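Side-chain contacts in probable starch synthase 4, chloroplastic/amyloplastic (Arabidopsis thaliana, PDB 6GNE), which belongs to the starch synthase family of glycosyltransferases and has a two-domain GT-B fold, with adenosine-5'-diphosphate bound in the model: residues Leu35-Gln40 / Gly263-Ser268; Thr402-Met407 / Ile479-Gly484. All blocks are in the same frame, centred on the assembly; numbering follows the deposited sequence.

In the fold
Two contacts of different chemistry lie side by side near the ADP pocket, on two loops that touch each other, their centres about 11 Å apart. Interaction 1 is a salt bridge from helix 27-41 to the loop that follows strand 257-259; interaction 2 packs the helix at 402-407 against the loop that leads into helix 484-499. They join through the backbone, where Ile264 N probably donates a hydrogen bond to Phe481 O (2.9 Å), and through Trp483, whose CB lies 3.4 Å from Ala38 CB. Thr402 and Ile405 belong to the ADP pocket, so the helix of interaction 2 reaches the nucleotide, although the residues that touch Phe481 do not. Interaction 1 stands farther back, the side chain of Ser268 lying about 10 Å from ADP.

Interaction 1 (Leu35-Gln40 / Gly263-Ser268); sequences LGKALQ and GIDTDS
Two torsions set up the meeting of Lys37 and Asp265: the lysine chain bends at chi3 (83°) to bring its ammonium group round to the loop, while the aspartate holds CG anti to its own backbone N (chi1 -173°). The side chains meet at about a right angle. Lys37 NZ donates to Asp265 OD2 at 2.8 Å, and that oxygen receives it on its syn lone pair, the side of the other oxygen. OD1 has a different task. Asp265 OD1 accepts from Asp267 N (3.0 Å), nearly in line with the C-O bond, and from Ser268 N (3.1 Å), which comes from above the carboxylate plane. These two bonds should restrain the rotation of the carboxylate, leaving OD2 turned to the lysine. Ser268 OG stays at 4.1 Å from Lys37 NZ, a neighbour and no more. The ammonium also forms a salt bridge with Glu90, and two carboxylates around one lysine would be expected to favour its charged form. The arrangement illustrates an Asx turn, extended to an Asx motif, that orders a loop and leaves the aspartate's second oxygen, OD2, facing a helix, here helix 27-41 of the N-terminal half of the GT-B fold.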
ATOM      1  N   LEU A  35       6.354   7.865  -3.173  1.00 37.32           N
ATOM      2  CA  LEU A  35       6.796   8.980  -2.342  1.00 37.22           C
ATOM      3  C   LEU A  35       8.296   9.204  -2.467  1.00 38.12           C
ATOM      4  O   LEU A  35       8.733  10.349  -2.534  1.00 39.04           O
ATOM      5  CB  LEU A  35       6.445   8.751  -0.867  1.00 36.56           C
ATOM      6  CG  LEU A  35       6.886   9.827   0.127  1.00 37.28           C
ATOM      7  CD1 LEU A  35       6.341  11.203  -0.254  1.00 37.93           C
ATOM      8  CD2 LEU A  35       6.389   9.425   1.501  1.00 37.30           C
ATOM      9  N   GLY A  36       9.070   8.115  -2.510  1.00 37.31           N
ATOM     10  CA  GLY A  36      10.500   8.183  -2.759  1.00 38.89           C
ATOM     11  C   GLY A  36      10.854   9.005  -3.993  1.00 39.65           C
ATOM     12  O   GLY A  36      11.673   9.925  -3.923  1.00 39.58           O
ATOM     13  N   LYS A  37      10.215   8.681  -5.113  1.00 39.79           N
ATOM     14  CA  LYS A  37      10.498   9.362  -6.375  1.00 41.88           C
ATOM     15  C   LYS A  37      10.034  10.809  -6.342  1.00 41.98           C
ATOM     16  O   LYS A  37      10.741  11.675  -6.827  1.00 42.95           O
ATOM     17  CB  LYS A  37       9.898   8.642  -7.576  1.00 41.89           C
ATOM     18  CG  LYS A  37      10.513   7.268  -7.804  1.00 43.75           C
ATOM     19  CD  LYS A  37       9.595   6.284  -8.558  1.00 43.81           C
ATOM     20  CE  LYS A  37       9.673   6.490 -10.066  1.00 45.68           C
ATOM     21  NZ  LYS A  37       9.097   5.359 -10.830  1.00 46.11           N
ATOM     22  N   ALA A  38       8.863  11.072  -5.761  1.00 40.25           N
ATOM     23  CA  ALA A  38       8.353  12.440  -5.664  1.00 40.13           C
ATOM     24  C   ALA A  38       9.324  13.315  -4.892  1.00 41.29           C
ATOM     25  O   ALA A  38       9.595  14.429  -5.306  1.00 41.94           O
ATOM     26  CB  ALA A  38       6.984  12.477  -5.038  1.00 38.42           C
ATOM     27  N   LEU A  39       9.863  12.788  -3.793  1.00 41.19           N
ATOM     28  CA  LEU A  39      10.874  13.489  -2.990  1.00 43.31           C
ATOM     29  C   LEU A  39      12.170  13.702  -3.771  1.00 45.56           C
ATOM     30  O   LEU A  39      12.743  14.803  -3.746  1.00 47.66           O
ATOM     31  CB  LEU A  39      11.154  12.735  -1.683  1.00 42.44           C
ATOM     32  CG  LEU A  39      10.022  12.670  -0.651  1.00 41.28           C
ATOM     33  CD1 LEU A  39      10.358  11.667   0.434  1.00 40.78           C
ATOM     34  CD2 LEU A  39       9.672  14.012  -0.039  1.00 42.28           C
ATOM     35  N   GLN A  40      12.625  12.670  -4.467  1.00 46.86           N
ATOM     36  CA  GLN A  40      13.779  12.828  -5.351  1.00 50.45           C
ATOM     37  C   GLN A  40      13.587  13.931  -6.431  1.00 51.95           C
ATOM     38  O   GLN A  40      14.505  14.688  -6.659  1.00 52.95           O
ATOM     39  CB  GLN A  40      14.181  11.493  -5.982  1.00 51.56           C
ATOM     40  CG  GLN A  40      15.595  11.475  -6.544  1.00 54.13           C
ATOM     41  CD  GLN A  40      15.858  10.240  -7.387  1.00 54.94           C
ATOM     42  OE1 GLN A  40      15.373  10.139  -8.523  1.00 55.11           O
ATOM     43  NE2 GLN A  40      16.646   9.305  -6.846  1.00 54.93           N
ATOM     44  N   GLY A 263      -0.639   9.508  -2.910  1.00 35.89           N
ATOM     45  CA  GLY A 263      -0.719   9.509  -4.362  1.00 36.55           C
ATOM     46  C   GLY A 263      -0.383   8.140  -4.946  1.00 35.87           C
ATOM     47  O   GLY A 263      -0.204   7.155  -4.227  1.00 35.07           O
ATOM     48  N   ILE A 264      -0.338   8.092  -6.273  1.00 37.14           N
ATOM     49  CA  ILE A 264       0.203   6.959  -7.034  1.00 36.32           C
ATOM     50  C   ILE A 264       1.263   7.496  -7.983  1.00 37.00           C
ATOM     51  O   ILE A 264       1.257   8.691  -8.367  1.00 34.68           O
ATOM     52  CB  ILE A 264      -0.876   6.182  -7.838  1.00 35.92           C
ATOM     53  CG1 ILE A 264      -1.567   7.062  -8.879  1.00 36.63           C
ATOM     54  CG2 ILE A 264      -1.931   5.602  -6.903  1.00 35.63           C
ATOM     55  CD1 ILE A 264      -2.470   6.292  -9.813  1.00 36.44           C
ATOM     56  N   ASP A 265       2.158   6.597  -8.365  1.00 38.28           N
ATOM     57  CA  ASP A 265       3.214   6.914  -9.297  1.00 40.27           C
ATOM     58  C   ASP A 265       2.609   7.039 -10.684  1.00 39.11           C
ATOM     59  O   ASP A 265       2.468   6.057 -11.376  1.00 37.93           O
ATOM     60  CB  ASP A 265       4.286   5.833  -9.250  1.00 41.74           C
ATOM     61  CG  ASP A 265       5.493   6.182 -10.077  1.00 45.84           C
ATOM     62  OD1 ASP A 265       5.370   6.913 -11.078  1.00 48.01           O
ATOM     63  OD2 ASP A 265       6.589   5.689  -9.739  1.00 49.88           O
ATOM     64  N   THR A 266       2.263   8.256 -11.082  1.00 38.43           N
ATOM     65  CA  THR A 266       1.647   8.482 -12.379  1.00 39.61           C
ATOM     66  C   THR A 266       2.596   8.387 -13.607  1.00 41.80           C
ATOM     67  O   THR A 266       2.148   8.597 -14.721  1.00 40.69           O
ATOM     68  CB  THR A 266       0.871   9.809 -12.429  1.00 39.47           C
ATOM     69  OG1 THR A 266       1.720  10.867 -12.007  1.00 40.51           O
ATOM     70  CG2 THR A 266      -0.330   9.751 -11.536  1.00 38.63           C
ATOM     71  N   ASP A 267       3.874   8.071 -13.404  1.00 43.73           N
ATOM     72  CA  ASP A 267       4.781   7.697 -14.502  1.00 45.31           C
ATOM     73  C   ASP A 267       4.697   6.200 -14.787  1.00 44.18           C
ATOM     74  O   ASP A 267       4.538   5.816 -15.932  1.00 43.70           O
ATOM     75  CB  ASP A 267       6.225   8.130 -14.212  1.00 46.69           C
ATOM     76  CG  ASP A 267       6.394   9.638 -14.221  1.00 48.89           C
ATOM     77  OD1 ASP A 267       5.744  10.311 -15.041  1.00 49.95           O
ATOM     78  OD2 ASP A 267       7.186  10.170 -13.409  1.00 52.05           O
ATOM     79  N   SER A 268       4.805   5.367 -13.746  1.00 43.74           N
ATOM     80  CA  SER A 268       4.494   3.918 -13.839  1.00 42.71           C
ATOM     81  C   SER A 268       3.051   3.623 -14.222  1.00 41.14           C
ATOM     82  O   SER A 268       2.792   2.814 -15.103  1.00 43.14           O
ATOM     83  CB  SER A 268       4.781   3.211 -12.519  1.00 42.05           C
ATOM     84  OG  SER A 268       6.163   2.936 -12.407  1.00 47.73           O
TER

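Interaction 2 (Thr402-Met407 / Ile479-Gly484). With ADP (adenosine-5'-diphosphate), chain F.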
ATOM      1  N   THR A 402      -6.006   1.221  -5.607  1.00 28.44           N
ATOM      2  CA  THR A 402      -6.604   0.646  -6.803  1.00 29.43           C
ATOM      3  C   THR A 402      -7.696   1.539  -7.422  1.00 28.88           C
ATOM      4  O   THR A 402      -7.841   1.587  -8.644  1.00 28.03           O
ATOM      5  CB  THR A 402      -7.173  -0.717  -6.504  1.00 30.16           C
ATOM      6  OG1 THR A 402      -8.171  -0.598  -5.476  1.00 29.23           O
ATOM      7  CG2 THR A 402      -6.045  -1.708  -6.090  1.00 30.96           C
ATOM      8  N   GLN A 403      -8.431   2.259  -6.579  1.00 28.17           N
ATOM      9  CA  GLN A 403      -9.417   3.215  -7.086  1.00 28.81           C
ATOM     10  C   GLN A 403      -8.758   4.395  -7.823  1.00 29.31           C
ATOM     11  O   GLN A 403      -9.316   4.926  -8.775  1.00 30.29           O
ATOM     12  CB  GLN A 403     -10.342   3.732  -5.964  1.00 29.65           C
ATOM     13  CG  GLN A 403      -9.842   4.893  -5.077  1.00 29.34           C
ATOM     14  CD  GLN A 403      -8.958   4.441  -3.936  1.00 30.21           C
ATOM     15  OE1 GLN A 403      -8.452   3.300  -3.913  1.00 31.98           O
ATOM     16  NE2 GLN A 403      -8.775   5.325  -2.960  1.00 30.50           N
ATOM     17  N   MET A 404      -7.574   4.800  -7.371  1.00 28.76           N
ATOM     18  CA  MET A 404      -6.830   5.858  -8.028  1.00 29.32           C
ATOM     19  C   MET A 404      -6.271   5.359  -9.369  1.00 29.56           C
ATOM     20  O   MET A 404      -6.394   6.058 -10.393  1.00 31.03           O
ATOM     21  CB  MET A 404      -5.708   6.368  -7.142  1.00 29.57           C
ATOM     22  CG  MET A 404      -6.182   6.915  -5.799  1.00 29.97           C
ATOM     23  SD  MET A 404      -4.883   7.651  -4.810  1.00 30.45           S
ATOM     24  CE  MET A 404      -5.661   7.790  -3.222  1.00 30.06           C
ATOM     25  N   ILE A 405      -5.726   4.142  -9.374  1.00 27.58           N
ATOM     26  CA  ILE A 405      -5.200   3.561 -10.603  1.00 27.61           C
ATOM     27  C   ILE A 405      -6.349   3.363 -11.575  1.00 27.96           C
ATOM     28  O   ILE A 405      -6.218   3.729 -12.751  1.00 29.52           O
ATOM     29  CB  ILE A 405      -4.477   2.201 -10.371  1.00 27.93           C
ATOM     30  CG1 ILE A 405      -3.291   2.339  -9.384  1.00 27.80           C
ATOM     31  CG2 ILE A 405      -3.973   1.601 -11.682  1.00 28.01           C
ATOM     32  CD1 ILE A 405      -2.763   1.025  -8.871  1.00 27.52           C
ATOM     33  N   ALA A 406      -7.473   2.796 -11.115  1.00 25.98           N
ATOM     34  CA  ALA A 406      -8.618   2.617 -11.998  1.00 26.04           C
ATOM     35  C   ALA A 406      -9.017   3.932 -12.688  1.00 26.78           C
ATOM     36  O   ALA A 406      -9.141   3.980 -13.911  1.00 27.94           O
ATOM     37  CB  ALA A 406      -9.795   2.039 -11.242  1.00 25.82           C
ATOM     38  N   MET A 407      -9.192   5.001 -11.919  1.00 26.65           N
ATOM     39  CA  MET A 407      -9.577   6.284 -12.506  1.00 28.28           C
ATOM     40  C   MET A 407      -8.514   6.849 -13.472  1.00 29.80           C
ATOM     41  O   MET A 407      -8.831   7.454 -14.495  1.00 30.02           O
ATOM     42  CB  MET A 407      -9.866   7.293 -11.407  1.00 28.34           C
ATOM     43  CG  MET A 407     -11.178   7.016 -10.708  1.00 28.07           C
ATOM     44  SD  MET A 407     -11.693   8.303  -9.588  1.00 28.93           S
ATOM     45  CE  MET A 407     -10.612   7.999  -8.197  1.00 27.58           C
ATOM     46  N   ILE A 479      -7.950  13.896 -13.595  1.00 37.87           N
ATOM     47  CA  ILE A 479      -7.658  14.196 -12.184  1.00 38.68           C
ATOM     48  C   ILE A 479      -6.177  13.906 -11.870  1.00 39.16           C
ATOM     49  O   ILE A 479      -5.605  12.951 -12.369  1.00 38.83           O
ATOM     50  CB  ILE A 479      -8.586  13.406 -11.236  1.00 38.04           C
ATOM     51  CG1 ILE A 479     -10.054  13.798 -11.480  1.00 38.29           C
ATOM     52  CG2 ILE A 479      -8.179  13.601  -9.753  1.00 36.67           C
ATOM     53  CD1 ILE A 479     -11.030  12.899 -10.724  1.00 37.69           C
ATOM     54  N   ASP A 480      -5.557  14.775 -11.074  1.00 41.97           N
ATOM     55  CA  ASP A 480      -4.159  14.610 -10.659  1.00 42.67           C
ATOM     56  C   ASP A 480      -4.117  13.625  -9.485  1.00 40.31           C
ATOM     57  O   ASP A 480      -4.533  13.956  -8.369  1.00 40.06           O
ATOM     58  CB  ASP A 480      -3.528  15.971 -10.279  1.00 44.10           C
ATOM     59  CG  ASP A 480      -2.025  15.875  -9.978  1.00 44.20           C
ATOM     60  OD1 ASP A 480      -1.487  14.756  -9.980  1.00 42.37           O
ATOM     61  OD2 ASP A 480      -1.366  16.933  -9.752  1.00 46.84           O
ATOM     62  N   PHE A 481      -3.621  12.422  -9.764  1.00 38.97           N
ATOM     63  CA  PHE A 481      -3.363  11.405  -8.728  1.00 37.19           C
ATOM     64  C   PHE A 481      -1.896  11.297  -8.356  1.00 36.36           C
ATOM     65  O   PHE A 481      -1.523  10.450  -7.560  1.00 33.76           O
ATOM     66  CB  PHE A 481      -3.875  10.029  -9.171  1.00 36.04           C
ATOM     67  CG  PHE A 481      -5.341   9.993  -9.423  1.00 35.42           C
ATOM     68  CD1 PHE A 481      -6.232  10.129  -8.368  1.00 34.39           C
ATOM     69  CD2 PHE A 481      -5.837   9.881 -10.720  1.00 35.92           C
ATOM     70  CE1 PHE A 481      -7.603  10.109  -8.587  1.00 34.71           C
ATOM     71  CE2 PHE A 481      -7.218   9.882 -10.943  1.00 36.63           C
ATOM     72  CZ  PHE A 481      -8.102   9.992  -9.873  1.00 35.31           C
ATOM     73  N   SER A 482      -1.061  12.170  -8.904  1.00 38.29           N
ATOM     74  CA  SER A 482       0.378  12.110  -8.622  1.00 39.07           C
ATOM     75  C   SER A 482       0.695  12.378  -7.130  1.00 39.97           C
ATOM     76  O   SER A 482      -0.187  12.751  -6.365  1.00 42.00           O
ATOM     77  CB  SER A 482       1.111  13.117  -9.488  1.00 38.92           C
ATOM     78  OG  SER A 482       0.856  14.404  -9.009  1.00 37.57           O
ATOM     79  N   TRP A 483       1.947  12.195  -6.723  1.00 40.05           N
ATOM     80  CA  TRP A 483       2.375  12.573  -5.363  1.00 40.29           C
ATOM     81  C   TRP A 483       2.605  14.071  -5.186  1.00 43.26           C
ATOM     82  O   TRP A 483       2.728  14.508  -4.057  1.00 44.80           O
ATOM     83  CB  TRP A 483       3.636  11.817  -4.953  1.00 39.35           C
ATOM     84  CG  TRP A 483       3.339  10.461  -4.511  1.00 37.02           C
ATOM     85  CD1 TRP A 483       3.330   9.333  -5.276  1.00 35.75           C
ATOM     86  CD2 TRP A 483       2.984  10.067  -3.200  1.00 35.72           C
ATOM     87  NE1 TRP A 483       2.999   8.246  -4.506  1.00 34.57           N
ATOM     88  CE2 TRP A 483       2.779   8.668  -3.226  1.00 34.98           C
ATOM     89  CE3 TRP A 483       2.845  10.747  -1.995  1.00 36.56           C
ATOM     90  CZ2 TRP A 483       2.405   7.946  -2.104  1.00 34.52           C
ATOM     91  CZ3 TRP A 483       2.477  10.018  -0.855  1.00 36.18           C
ATOM     92  CH2 TRP A 483       2.255   8.626  -0.934  1.00 35.08           C
ATOM     93  N   GLY A 484       2.635  14.858  -6.266  1.00 45.24           N
ATOM     94  CA  GLY A 484       2.843  16.311  -6.180  1.00 47.41           C
ATOM     95  C   GLY A 484       2.365  16.977  -4.884  1.00 48.18           C
ATOM     96  O   GLY A 484       3.150  17.514  -4.075  1.00 50.25           O
TER
HETATM   97  PB  ADP F 601      -3.647  -3.122  -0.022  1.00 27.46           P
HETATM   98  O1B ADP F 601      -2.435  -2.342   0.396  1.00 28.85           O
HETATM   99  O2B ADP F 601      -3.399  -4.373  -0.814  1.00 27.40           O
HETATM  100  O3B ADP F 601      -4.553  -3.388   1.158  1.00 28.09           O
HETATM  101  PA  ADP F 601      -3.917  -0.943  -1.894  1.00 28.50           P
HETATM  102  O1A ADP F 601      -5.060  -0.511  -2.767  1.00 29.64           O
HETATM  103  O2A ADP F 601      -3.330   0.143  -1.029  1.00 30.69           O
HETATM  104  O3A ADP F 601      -4.476  -2.180  -1.028  1.00 27.33           O
HETATM  105  O5' ADP F 601      -2.717  -1.561  -2.764  1.00 28.95           O
HETATM  106  C5' ADP F 601      -2.906  -2.668  -3.646  1.00 29.36           C
HETATM  107  C4' ADP F 601      -1.839  -2.784  -4.750  1.00 28.85           C
HETATM  108  O4' ADP F 601      -1.578  -4.168  -5.030  1.00 28.56           O
HETATM  109  C3' ADP F 601      -2.286  -2.216  -6.081  1.00 28.13           C
HETATM  110  O3' ADP F 601      -1.137  -1.831  -6.817  1.00 27.88           O
HETATM  111  C2' ADP F 601      -2.931  -3.390  -6.770  1.00 27.70           C
HETATM  112  O2' ADP F 601      -2.949  -3.261  -8.181  1.00 28.75           O
HETATM  113  C1' ADP F 601      -2.020  -4.503  -6.345  1.00 28.36           C
HETATM  114  N9  ADP F 601      -2.676  -5.827  -6.288  1.00 29.82           N
HETATM  115  C8  ADP F 601      -3.487  -6.290  -5.328  1.00 29.22           C
HETATM  116  N7  ADP F 601      -3.854  -7.564  -5.591  1.00 29.29           N
HETATM  117  C5  ADP F 601      -3.269  -7.936  -6.741  1.00 29.69           C
HETATM  118  C6  ADP F 601      -3.237  -9.158  -7.604  1.00 29.92           C
HETATM  119  N6  ADP F 601      -3.950 -10.259  -7.257  1.00 28.33           N
HETATM  120  N1  ADP F 601      -2.479  -9.106  -8.736  1.00 29.74           N
HETATM  121  C2  ADP F 601      -1.792  -7.984  -9.073  1.00 30.03           C
HETATM  122  N3  ADP F 601      -1.793  -6.860  -8.339  1.00 29.05           N
HETATM  123  C4  ADP F 601      -2.497  -6.779  -7.192  1.00 29.65           C
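Met407 and Met404 meet the ring of Phe481, and Met407 shows how a flexible thioether can wrap round one end of an aromatic ring. Met407 CB approaches obliquely, 3.6 Å from Phe481 CZ and almost as close to CE2. CG then carries the chain onward to the sulfur, and Met407 SD lies 4.0 Å from Phe481 CZ. From the centroid of the Phe481 ring Met407 SD is 5.2 Å away and 70° off the ring normal, an oblique Met-aromatic contact. At chi3 (-76°) the chain turns back, and the terminal Met407 CE comes to 3.6 Å from Phe481 CZ with CE1 beside it. The methionine therefore touches the far end of the ring at both ends of its own chain. One turn earlier, Met404 serves the other end: Met404 CB is 4.0 Å from Phe481 CD1, and the Met404 carbonyl O lies over one face, offset toward the rim. Ile479 CG2 covers the opposite face, so the ring is held between helix and loop.

The loop is also braced from within. Asp480 OD1 accepts from Ser482 N (2.8 Å) in an Asx turn and from Ser482 OG, while that hydroxyl accepts a weak capping bond from Gly484 N at the turn that leads into the following helix. At the start of helix 402-408, Thr402 N makes a weak hydrogen bond to ADP O1A (3.5 Å), and Tyr384 and Leu401 also bind the nucleotide. This short helix packs on strand 389-392 and helix 377-386, with Phe481 joining it to the loop between helices 466-477 and 484-499.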